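Side-chain contacts in xylosidase (Xanthomonas axonopodis pv. citri, PDB 6XN2), which is a family 43 glycoside hydrolase that binds xylose units in its active-site pocket and probably releases xylose from xylo-oligosaccharides: residues I144-G149 with R225-A230; Y130-A135 with A220-R225; D121-N126 with G179-Y184; Q103-R108 with F156-Q161. All blocks are in the same frame, centred on the assembly; numbering follows the deposited sequence.

Interaction 1 (I144-G149 with R225-A230); sequences IGVAVG and RMIDLA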
# COMPACT_ATOMS: atom_id res chain seq x y z
N ILE A 144 -7.24 2.82 -11.55
CA ILE A 144 -7.45 1.71 -10.65
C ILE A 144 -8.63 0.89 -11.14
O ILE A 144 -9.71 1.43 -11.35
CB ILE A 144 -7.69 2.22 -9.22
CG1 ILE A 144 -6.40 2.86 -8.70
CG2 ILE A 144 -8.13 1.07 -8.32
CD1 ILE A 144 -6.58 3.58 -7.42
N GLY A 145 -8.38 -0.39 -11.37
CA GLY A 145 -9.43 -1.30 -11.78
C GLY A 145 -9.79 -2.25 -10.65
O GLY A 145 -9.12 -2.27 -9.61
N VAL A 146 -10.84 -3.03 -10.83
CA VAL A 146 -11.20 -4.03 -9.84
C VAL A 146 -11.53 -5.35 -10.54
O VAL A 146 -11.94 -5.37 -11.71
CB VAL A 146 -12.38 -3.54 -8.94
CG1 VAL A 146 -13.66 -3.40 -9.75
CG2 VAL A 146 -12.59 -4.47 -7.74
N ALA A 147 -11.30 -6.45 -9.84
CA ALA A 147 -11.62 -7.78 -10.33
C ALA A 147 -12.40 -8.55 -9.27
O ALA A 147 -12.15 -8.39 -8.07
CB ALA A 147 -10.35 -8.52 -10.71
N VAL A 148 -13.35 -9.37 -9.69
CA VAL A 148 -14.26 -10.01 -8.76
C VAL A 148 -14.09 -11.54 -8.74
O VAL A 148 -13.89 -12.17 -9.78
CB VAL A 148 -15.73 -9.66 -9.09
CG1 VAL A 148 -16.65 -10.01 -7.92
CG2 VAL A 148 -15.84 -8.17 -9.42
N GLY A 149 -14.20 -12.11 -7.56
CA GLY A 149 -14.12 -13.52 -7.34
C GLY A 149 -15.07 -13.99 -6.28
O GLY A 149 -15.63 -13.21 -5.57
N ARG A 225 -22.05 -2.10 -4.29
CA ARG A 225 -21.66 -3.06 -5.35
C ARG A 225 -20.13 -3.23 -5.45
O ARG A 225 -19.74 -4.05 -6.22
CB ARG A 225 -22.25 -2.62 -6.68
CG ARG A 225 -21.51 -1.48 -7.33
CD ARG A 225 -22.27 -0.95 -8.51
NE ARG A 225 -22.59 -1.97 -9.47
CZ ARG A 225 -22.83 -1.75 -10.74
NH1 ARG A 225 -22.76 -0.54 -11.23
NH2 ARG A 225 -23.13 -2.76 -11.53
N MET A 226 -19.35 -2.38 -4.78
CA MET A 226 -17.91 -2.45 -4.63
C MET A 226 -17.05 -2.17 -5.80
O MET A 226 -15.89 -1.98 -5.65
CB MET A 226 -17.48 -3.76 -3.98
CG MET A 226 -18.10 -4.02 -2.64
SD MET A 226 -17.37 -3.00 -1.40
CE MET A 226 -15.88 -3.93 -1.13
N ILE A 227 -17.64 -2.13 -6.97
CA ILE A 227 -16.81 -1.91 -8.15
C ILE A 227 -16.93 -0.46 -8.66
O ILE A 227 -16.31 -0.09 -9.66
CB ILE A 227 -17.19 -2.89 -9.28
CG1 ILE A 227 -18.62 -2.62 -9.75
CG2 ILE A 227 -17.03 -4.33 -8.81
CD1 ILE A 227 -19.04 -3.52 -10.88
N ASP A 228 -17.65 0.34 -7.90
CA ASP A 228 -17.79 1.78 -8.23
C ASP A 228 -17.65 2.60 -6.96
O ASP A 228 -17.96 2.11 -5.93
CB ASP A 228 -19.16 2.08 -8.82
CG ASP A 228 -19.40 1.47 -10.17
OD1 ASP A 228 -18.55 1.57 -11.00
OD2 ASP A 228 -20.44 0.92 -10.36
N LEU A 229 -17.21 3.84 -7.09
CA LEU A 229 -17.17 4.71 -5.97
C LEU A 229 -18.57 5.19 -5.70
O LEU A 229 -19.35 5.28 -6.58
CB LEU A 229 -16.32 5.94 -6.25
CG LEU A 229 -14.95 5.74 -6.84
CD1 LEU A 229 -14.28 7.07 -6.91
CD2 LEU A 229 -14.18 4.80 -5.98
N ALA A 230 -18.87 5.52 -4.47
CA ALA A 230 -20.19 6.04 -4.16
C ALA A 230 -20.21 7.54 -4.21
O ALA A 230 -21.24 8.13 -4.08
CB ALA A 230 -20.63 5.58 -2.82
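Ile227 lies against Val146 and Val148, two valines two residues apart on strand 142-149. In the beta-propeller fold of family 43 glycoside hydrolases this strand is the third of a four-stranded blade, and residues 225-230 belong to the loop between strands 218-221 and 234-239 of the next sheet. Along the side chain of Ile227, CB comes first and meets Val146 CG1 at 3.6 Å. The branch methyl CG2 touches the same Val146 CG1, also at 3.6 Å, and reaches on to Val148 CG2 at 4.1 Å, so that it meets both valines. Both of them cross the isoleucine at roughly right angles. The longer branch goes elsewhere: with CG1 held between the backbone N and the carbonyl carbon (chi1 65°), the chain leads away from the strand. On the valine side, Val146 likewise sets CG1 between its N and carbonyl carbon (chi1 66°), which brings this methyl up to the isoleucine. Glu159 touches both Val146 and Ile227. Within the loop, Arg225 NH1 makes a salt bridge to Asp228 OD2 at 2.9 Å, its hydrogen bond weak and bent (122°). The tip of Ile227, CD1, ends 3.9 Å above one face of the Arg225 guanidinium, offset toward its rim.

Interaction 2 (Y130-A135 with A220-R225); sequences YLYFPA and ARLHER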
# COMPACT_ATOMS: atom_id res chain seq x y z
N TYR A 130 -13.08 -8.81 -3.79
CA TYR A 130 -12.72 -7.89 -4.82
C TYR A 130 -11.25 -7.59 -4.80
O TYR A 130 -10.75 -7.33 -3.79
CB TYR A 130 -13.52 -6.61 -4.68
CG TYR A 130 -15.00 -6.82 -4.71
CD1 TYR A 130 -15.68 -7.12 -3.58
CD2 TYR A 130 -15.69 -6.76 -5.86
CE1 TYR A 130 -17.03 -7.34 -3.60
CE2 TYR A 130 -17.04 -6.97 -5.89
CZ TYR A 130 -17.70 -7.26 -4.76
OH TYR A 130 -19.02 -7.48 -4.77
N LEU A 131 -10.59 -7.65 -5.94
CA LEU A 131 -9.18 -7.33 -6.04
C LEU A 131 -9.02 -5.99 -6.70
O LEU A 131 -9.35 -5.83 -7.81
CB LEU A 131 -8.43 -8.41 -6.81
CG LEU A 131 -6.91 -8.30 -6.94
CD1 LEU A 131 -6.26 -8.27 -5.60
CD2 LEU A 131 -6.34 -9.43 -7.72
N TYR A 132 -8.56 -5.00 -5.96
CA TYR A 132 -8.34 -3.66 -6.47
C TYR A 132 -6.89 -3.50 -6.90
O TYR A 132 -5.99 -3.87 -6.16
CB TYR A 132 -8.69 -2.60 -5.42
CG TYR A 132 -10.12 -2.68 -4.98
CD1 TYR A 132 -10.52 -3.61 -4.03
CD2 TYR A 132 -11.08 -1.85 -5.54
CE1 TYR A 132 -11.85 -3.69 -3.63
CE2 TYR A 132 -12.41 -1.93 -5.16
CZ TYR A 132 -12.78 -2.85 -4.21
OH TYR A 132 -14.10 -2.93 -3.82
N PHE A 133 -6.66 -2.97 -8.10
CA PHE A 133 -5.30 -2.87 -8.61
C PHE A 133 -5.09 -1.65 -9.50
O PHE A 133 -5.98 -1.27 -10.26
CB PHE A 133 -4.94 -4.14 -9.39
CG PHE A 133 -5.77 -4.35 -10.63
CD1 PHE A 133 -7.04 -4.91 -10.54
CD2 PHE A 133 -5.29 -3.99 -11.88
CE1 PHE A 133 -7.81 -5.10 -11.67
CE2 PHE A 133 -6.08 -4.17 -13.02
CZ PHE A 133 -7.32 -4.73 -12.91
N PRO A 134 -3.90 -1.04 -9.41
CA PRO A 134 -3.53 0.04 -10.33
C PRO A 134 -2.83 -0.53 -11.56
O PRO A 134 -1.97 -1.42 -11.46
CB PRO A 134 -2.58 0.89 -9.49
CG PRO A 134 -1.87 -0.13 -8.62
CD PRO A 134 -2.85 -1.28 -8.41
N ALA A 135 -3.21 -0.04 -12.73
CA ALA A 135 -2.51 -0.42 -13.95
C ALA A 135 -2.50 0.76 -14.90
O ALA A 135 -3.25 1.72 -14.71
CB ALA A 135 -3.15 -1.64 -14.60
N ALA A 220 -12.47 7.84 -1.05
CA ALA A 220 -13.82 7.82 -1.52
C ALA A 220 -14.54 6.61 -1.00
O ALA A 220 -14.07 5.53 -1.09
CB ALA A 220 -13.86 7.81 -3.01
N ARG A 221 -15.72 6.82 -0.45
CA ARG A 221 -16.51 5.71 0.01
C ARG A 221 -16.92 4.88 -1.20
O ARG A 221 -17.22 5.39 -2.24
CB ARG A 221 -17.76 6.15 0.78
CG ARG A 221 -18.54 5.01 1.38
CD ARG A 221 -19.74 5.41 2.17
NE ARG A 221 -20.81 5.95 1.36
CZ ARG A 221 -21.71 5.21 0.71
NH1 ARG A 221 -21.66 3.89 0.75
NH2 ARG A 221 -22.65 5.81 -0.00
N LEU A 222 -16.90 3.59 -1.04
CA LEU A 222 -17.28 2.72 -2.08
C LEU A 222 -18.77 2.45 -2.07
O LEU A 222 -19.38 2.39 -1.07
CB LEU A 222 -16.54 1.39 -1.94
CG LEU A 222 -15.07 1.37 -2.31
CD1 LEU A 222 -14.42 0.09 -1.90
CD2 LEU A 222 -14.86 1.60 -3.77
N HIS A 223 -19.28 2.23 -3.26
CA HIS A 223 -20.69 1.84 -3.41
C HIS A 223 -20.83 0.43 -2.85
O HIS A 223 -19.92 -0.37 -2.92
CB HIS A 223 -21.08 1.94 -4.88
CG HIS A 223 -22.54 1.82 -5.17
ND1 HIS A 223 -23.17 0.61 -5.28
CD2 HIS A 223 -23.48 2.74 -5.41
CE1 HIS A 223 -24.43 0.80 -5.54
NE2 HIS A 223 -24.64 2.09 -5.64
N GLU A 224 -22.04 0.06 -2.46
CA GLU A 224 -22.34 -1.27 -1.99
C GLU A 224 -22.00 -2.37 -2.99
O GLU A 224 -21.71 -3.45 -2.63
CB GLU A 224 -23.80 -1.38 -1.55
CG GLU A 224 -24.77 -1.25 -2.71
CD GLU A 224 -26.23 -1.11 -2.29
OE1 GLU A 224 -26.63 -1.71 -1.29
OE2 GLU A 224 -26.97 -0.41 -2.98
N ARG A 225 -22.05 -2.10 -4.29
CA ARG A 225 -21.66 -3.06 -5.35
C ARG A 225 -20.13 -3.23 -5.45
O ARG A 225 -19.74 -4.05 -6.22
CB ARG A 225 -22.25 -2.62 -6.68
CG ARG A 225 -21.51 -1.48 -7.33
CD ARG A 225 -22.27 -0.95 -8.51
NE ARG A 225 -22.59 -1.97 -9.47
CZ ARG A 225 -22.83 -1.75 -10.74
NH1 ARG A 225 -22.76 -0.54 -11.23
NH2 ARG A 225 -23.13 -2.76 -11.53
O HOH W 1 -20.71 -6.65 -2.84
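Apolar contact between the two segments is a single meeting of Tyr132 with Leu222, which approach from opposite directions. Methyl CD1 of the leucine lies 3.6 Å from Tyr132 OH, with the ring carbon CZ a little farther off at 4.1 Å. Tyr132 CG stands anti to its own carbonyl carbon (chi1 -60°), and the ring is directed across at the leucine. Val173 packs against both residues. The same hydroxyl is hydrogen-bonded to Met226 O, just beyond the second segment, so its polar need is met beside the methyl group. These residues bridge two sheets of the family 43 beta-propeller: strand 128-136 is the second strand of one four-stranded sheet, between 121-125 and 142-149, while 220-225 runs from strand 218-221 of the next into a loop. Polar contact at Tyr130 is indirect. Its OH stays 3.8 Å from Arg225 O, with no direct hydrogen bond, and is instead bonded to a water at 2.7 Å. That water also donates weakly to Glu224 O at 3.4 Å, linking the phenol to the loop backbone. Within the loop, Arg225 N donates to His223 ND1 at 3.1 Å along a nearly straight path (175°), close to the imidazole plane. ND1 therefore acts as an acceptor, and a neutral ring would probably carry its proton on NE2.

Interaction 3 (D121-N126 with G179-Y184); sequences DAAQRN and GAHYLY
His181 points its imidazole at three consecutive residues of strand 121-125. The closely packed part is Ala123 CB, 4.0 Å from His181 CD2, with Gln124 O 3.3 Å from His181 NE2 and Arg125 CG passing near CE1. With CG anti to its carbonyl carbon (chi1 -77°), the histidine ring extends across the gap between the strands. Water fills in at both ring nitrogens, each molecule in the imidazole plane at its edge. One lies 3.1 Å from His181 NE2 and accepts from Gln124 N at 2.8 Å. The other, on the looser, more open side, lies 2.9 Å from His181 ND1, accepts from Arg125 NE at 2.8 Å, and donates to Gly179 O at 3.1 Å. Arg125 thus reaches the turn before strand 181-185 through solvent, while NH2 of the same guanidinium donates to Asn126 OD1. Together the waters tie both ring nitrogens to the facing segment and should limit rotation of the ring. The two strands run nearly antiparallel (165°), but their axes are 9.6 Å apart and they belong to different sheets of the beta-propeller. Strand 121-125 is the first, an edge strand of its sheet, next to 128-136; strand 181-185 lies between 172-175 and 218-221, and Val173, Ala175 and Met226 pack around the alanine and histidine.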
# COMPACT_ATOMS: atom_id res chain seq x y z
N ASP A 121 -4.83 -4.37 -3.61
CA ASP A 121 -5.45 -4.62 -2.32
C ASP A 121 -6.72 -5.42 -2.54
O ASP A 121 -7.13 -5.65 -3.68
CB ASP A 121 -5.76 -3.31 -1.58
CG ASP A 121 -5.98 -3.52 -0.09
OD1 ASP A 121 -5.74 -4.65 0.40
OD2 ASP A 121 -6.38 -2.56 0.61
N ALA A 122 -7.34 -5.87 -1.46
CA ALA A 122 -8.54 -6.67 -1.59
C ALA A 122 -9.58 -6.27 -0.56
O ALA A 122 -9.25 -5.64 0.45
CB ALA A 122 -8.20 -8.15 -1.45
N ALA A 123 -10.83 -6.63 -0.84
CA ALA A 123 -11.93 -6.41 0.08
C ALA A 123 -12.97 -7.50 -0.10
O ALA A 123 -13.01 -8.17 -1.13
CB ALA A 123 -12.56 -5.03 -0.16
N GLN A 124 -13.81 -7.69 0.92
CA GLN A 124 -14.91 -8.64 0.82
C GLN A 124 -16.23 -7.98 1.15
O GLN A 124 -16.31 -7.11 2.02
CB GLN A 124 -14.68 -9.84 1.74
CG GLN A 124 -13.53 -10.74 1.33
CD GLN A 124 -13.55 -12.07 2.05
OE1 GLN A 124 -13.85 -12.14 3.25
NE2 GLN A 124 -13.24 -13.14 1.34
N ARG A 125 -17.26 -8.43 0.47
CA ARG A 125 -18.62 -8.02 0.68
C ARG A 125 -19.53 -8.97 -0.05
O ARG A 125 -19.22 -9.43 -1.09
CB ARG A 125 -18.91 -6.59 0.23
CG ARG A 125 -20.01 -5.91 1.03
CD ARG A 125 -20.38 -4.58 0.43
NE ARG A 125 -21.19 -3.76 1.29
CZ ARG A 125 -22.52 -3.80 1.33
NH1 ARG A 125 -23.17 -2.99 2.13
NH2 ARG A 125 -23.19 -4.64 0.57
N ASN A 126 -20.64 -9.27 0.57
CA ASN A 126 -21.67 -10.14 0.01
C ASN A 126 -21.16 -11.47 -0.48
O ASN A 126 -21.62 -11.96 -1.43
CB ASN A 126 -22.42 -9.41 -1.10
CG ASN A 126 -22.96 -8.08 -0.67
OD1 ASN A 126 -22.48 -7.04 -1.06
ND2 ASN A 126 -23.99 -8.11 0.12
N GLY A 179 -19.40 -1.06 8.67
CA GLY A 179 -19.96 -1.66 7.50
C GLY A 179 -19.62 -1.05 6.17
O GLY A 179 -19.79 -1.66 5.17
N ALA A 180 -19.15 0.17 6.17
CA ALA A 180 -18.80 0.81 4.93
C ALA A 180 -17.40 0.44 4.48
O ALA A 180 -16.63 -0.04 5.25
CB ALA A 180 -18.91 2.30 5.06
N HIS A 181 -17.13 0.66 3.21
CA HIS A 181 -15.83 0.43 2.64
C HIS A 181 -15.34 1.73 2.04
O HIS A 181 -16.07 2.40 1.39
CB HIS A 181 -15.82 -0.66 1.60
CG HIS A 181 -15.85 -2.05 2.15
ND1 HIS A 181 -17.01 -2.71 2.42
CD2 HIS A 181 -14.86 -2.93 2.40
CE1 HIS A 181 -16.75 -3.92 2.87
NE2 HIS A 181 -15.45 -4.08 2.86
N TYR A 182 -14.09 2.06 2.27
CA TYR A 182 -13.51 3.27 1.74
C TYR A 182 -12.28 2.97 0.92
O TYR A 182 -11.47 2.21 1.30
CB TYR A 182 -13.11 4.24 2.85
CG TYR A 182 -14.22 4.74 3.71
CD1 TYR A 182 -14.63 4.05 4.80
CD2 TYR A 182 -14.85 5.90 3.43
CE1 TYR A 182 -15.65 4.51 5.59
CE2 TYR A 182 -15.87 6.36 4.20
CZ TYR A 182 -16.27 5.66 5.28
OH TYR A 182 -17.28 6.12 6.06
N LEU A 183 -12.19 3.59 -0.24
CA LEU A 183 -11.02 3.41 -1.09
C LEU A 183 -10.07 4.59 -0.92
O LEU A 183 -10.47 5.75 -1.01
CB LEU A 183 -11.44 3.27 -2.56
CG LEU A 183 -10.28 3.26 -3.57
CD1 LEU A 183 -9.40 2.01 -3.42
CD2 LEU A 183 -10.82 3.39 -4.99
N TYR A 184 -8.81 4.27 -0.64
CA TYR A 184 -7.74 5.27 -0.58
C TYR A 184 -6.80 5.04 -1.73
O TYR A 184 -6.51 3.89 -2.06
CB TYR A 184 -6.98 5.18 0.74
CG TYR A 184 -7.83 5.45 1.96
CD1 TYR A 184 -8.59 4.43 2.53
CD2 TYR A 184 -7.86 6.71 2.55
CE1 TYR A 184 -9.37 4.67 3.66
CE2 TYR A 184 -8.64 6.95 3.68
CZ TYR A 184 -9.39 5.93 4.22
OH TYR A 184 -10.16 6.16 5.34
O HOH W 2 -13.13 -6.07 3.09
O HOH W 3 -19.68 -1.56 2.09
O HOH W 4 -23.12 -0.78 4.69

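Interaction 4 (Q103-R108 with F156-Q161); sequences QVLHVR and FVAEPQ
Val104 and Phe156 lie side by side, pointing the same way, and their first torsions set the fit. Val104 holds CG2 between its N and carbonyl carbon, while Phe156 has CG anti to its carbonyl carbon (chi1 -59°). The valine consequently meets the edge of the phenyl ring, with CB in the ring plane and CG2 3.6 Å from Phe156 CD1. Leu105 CD1 meets Ala158 CB at 3.9 Å. Ala147 touches Leu105, Phe156 and Ala158, and Leu131 packs on Val104 and Phe156. Backbone groups add a weak, long bond from Phe156 N to Val104 O, 3.3 Å yet almost straight at 175°. A water donates to the same Val104 O at 3.2 Å and to Phe156 O at 2.8 Å, bridging the two carbonyls. The contact thereby joins edge strands of two neighbouring propeller sheets, 99-106 and 157-158. With one weak direct bond and one bridging water between the segments, cohesion here probably depends mainly on the apolar side chains, while the water gives both carbonyl oxygens a donor, Val104 O having the weak amide bond as well.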
# COMPACT_ATOMS: atom_id res chain seq x y z
N GLN A 103 -1.25 -17.73 -9.40
CA GLN A 103 -1.58 -16.50 -10.13
C GLN A 103 -3.09 -16.36 -10.20
O GLN A 103 -3.75 -17.32 -10.53
CB GLN A 103 -0.99 -16.54 -11.53
CG GLN A 103 -1.04 -15.19 -12.20
CD GLN A 103 -0.54 -15.33 -13.61
OE1 GLN A 103 0.65 -15.37 -13.85
NE2 GLN A 103 -1.47 -15.43 -14.53
N VAL A 104 -3.59 -15.17 -9.92
CA VAL A 104 -5.02 -14.96 -9.91
C VAL A 104 -5.57 -13.94 -10.88
O VAL A 104 -6.74 -13.85 -11.02
CB VAL A 104 -5.56 -14.65 -8.51
CG1 VAL A 104 -5.17 -15.71 -7.54
CG2 VAL A 104 -5.11 -13.31 -8.03
N LEU A 105 -4.70 -13.20 -11.51
CA LEU A 105 -5.07 -12.19 -12.46
C LEU A 105 -3.87 -11.81 -13.27
O LEU A 105 -2.81 -11.65 -12.73
CB LEU A 105 -5.63 -10.94 -11.78
CG LEU A 105 -6.07 -9.80 -12.67
CD1 LEU A 105 -7.16 -10.22 -13.62
CD2 LEU A 105 -6.49 -8.58 -11.90
N HIS A 106 -4.07 -11.67 -14.57
CA HIS A 106 -2.99 -11.27 -15.49
C HIS A 106 -3.50 -10.07 -16.28
O HIS A 106 -4.67 -10.03 -16.56
CB HIS A 106 -2.58 -12.43 -16.40
CG HIS A 106 -1.30 -12.19 -17.12
ND1 HIS A 106 -1.22 -11.45 -18.25
CD2 HIS A 106 -0.06 -12.63 -16.89
CE1 HIS A 106 0.02 -11.39 -18.66
NE2 HIS A 106 0.74 -12.11 -17.85
N VAL A 107 -2.60 -9.19 -16.69
CA VAL A 107 -2.92 -7.94 -17.45
C VAL A 107 -3.57 -8.25 -18.80
O VAL A 107 -4.32 -7.44 -19.27
CB VAL A 107 -1.69 -7.05 -17.59
CG1 VAL A 107 -0.67 -7.65 -18.53
CG2 VAL A 107 -2.07 -5.64 -18.00
N ARG A 108 -3.30 -9.41 -19.39
CA ARG A 108 -3.95 -9.84 -20.65
C ARG A 108 -5.48 -9.97 -20.49
O ARG A 108 -6.15 -9.84 -21.48
CB ARG A 108 -3.28 -11.13 -21.12
CG ARG A 108 -3.81 -12.38 -20.46
CD ARG A 108 -3.32 -13.65 -21.11
NE ARG A 108 -1.88 -13.72 -21.08
CZ ARG A 108 -1.23 -14.44 -20.22
NH1 ARG A 108 0.08 -14.46 -20.21
NH2 ARG A 108 -1.93 -15.14 -19.36
N PHE A 156 -9.94 -14.11 -10.14
CA PHE A 156 -10.72 -12.92 -10.25
C PHE A 156 -10.94 -12.56 -11.68
O PHE A 156 -10.05 -12.65 -12.47
CB PHE A 156 -10.01 -11.77 -9.53
CG PHE A 156 -9.75 -12.03 -8.09
CD1 PHE A 156 -8.61 -12.65 -7.68
CD2 PHE A 156 -10.66 -11.68 -7.15
CE1 PHE A 156 -8.38 -12.90 -6.36
CE2 PHE A 156 -10.45 -11.93 -5.84
CZ PHE A 156 -9.31 -12.54 -5.44
N VAL A 157 -12.15 -12.16 -12.00
CA VAL A 157 -12.49 -11.73 -13.32
C VAL A 157 -12.49 -10.22 -13.28
O VAL A 157 -13.28 -9.64 -12.63
CB VAL A 157 -13.86 -12.25 -13.72
CG1 VAL A 157 -14.20 -11.80 -15.09
CG2 VAL A 157 -13.86 -13.75 -13.65
N ALA A 158 -11.56 -9.63 -14.02
CA ALA A 158 -11.42 -8.17 -14.02
C ALA A 158 -12.55 -7.51 -14.80
O ALA A 158 -12.98 -8.06 -15.76
CB ALA A 158 -10.09 -7.79 -14.60
N GLU A 159 -12.95 -6.33 -14.36
CA GLU A 159 -13.93 -5.55 -15.07
C GLU A 159 -13.27 -5.01 -16.33
O GLU A 159 -12.10 -4.75 -16.35
CB GLU A 159 -14.42 -4.40 -14.22
CG GLU A 159 -15.25 -4.82 -13.03
CD GLU A 159 -16.61 -5.36 -13.40
OE1 GLU A 159 -17.20 -4.83 -14.32
OE2 GLU A 159 -17.08 -6.31 -12.76
N PRO A 160 -14.04 -4.84 -17.39
CA PRO A 160 -13.57 -4.34 -18.66
C PRO A 160 -13.02 -2.93 -18.62
O PRO A 160 -12.18 -2.62 -19.39
CB PRO A 160 -14.82 -4.36 -19.51
CG PRO A 160 -15.93 -4.41 -18.57
CD PRO A 160 -15.45 -5.21 -17.45
N GLN A 161 -13.53 -2.10 -17.74
CA GLN A 161 -13.08 -0.71 -17.60
C GLN A 161 -12.59 -0.45 -16.18
O GLN A 161 -12.98 -1.19 -15.26
CB GLN A 161 -14.22 0.26 -17.95
CG GLN A 161 -14.55 0.30 -19.42
CD GLN A 161 -15.96 0.79 -19.69
OE1 GLN A 161 -16.54 1.58 -18.92
NE2 GLN A 161 -16.54 0.33 -20.79
O HOH W 5 -8.27 -14.34 -13.78

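How the interactions relate
All four contacts involve the sheet of strands 121-125, 128-136, 142-149 and 157-158, which thus packs against both neighbouring sheets of the propeller. Interactions 1, 2 and 3 lie on one flank, facing the sheet that contains 181-185 and 218-221; interaction 4 is on the other, facing 99-106. Met226 ties the first three together: its methyl CE touches Ala123 and His181, and its CB packs on Tyr130. Interactions 2 and 4 are mostly buried and meet through Leu131 and Phe133, whereas 1 and 3 are partly buried. Chemistry follows place: interaction 1 is apolar, 2 combines a tyrosine-leucine contact with a water-linked phenol, 3 is largely water-mediated, and 4 alone has a direct backbone bond.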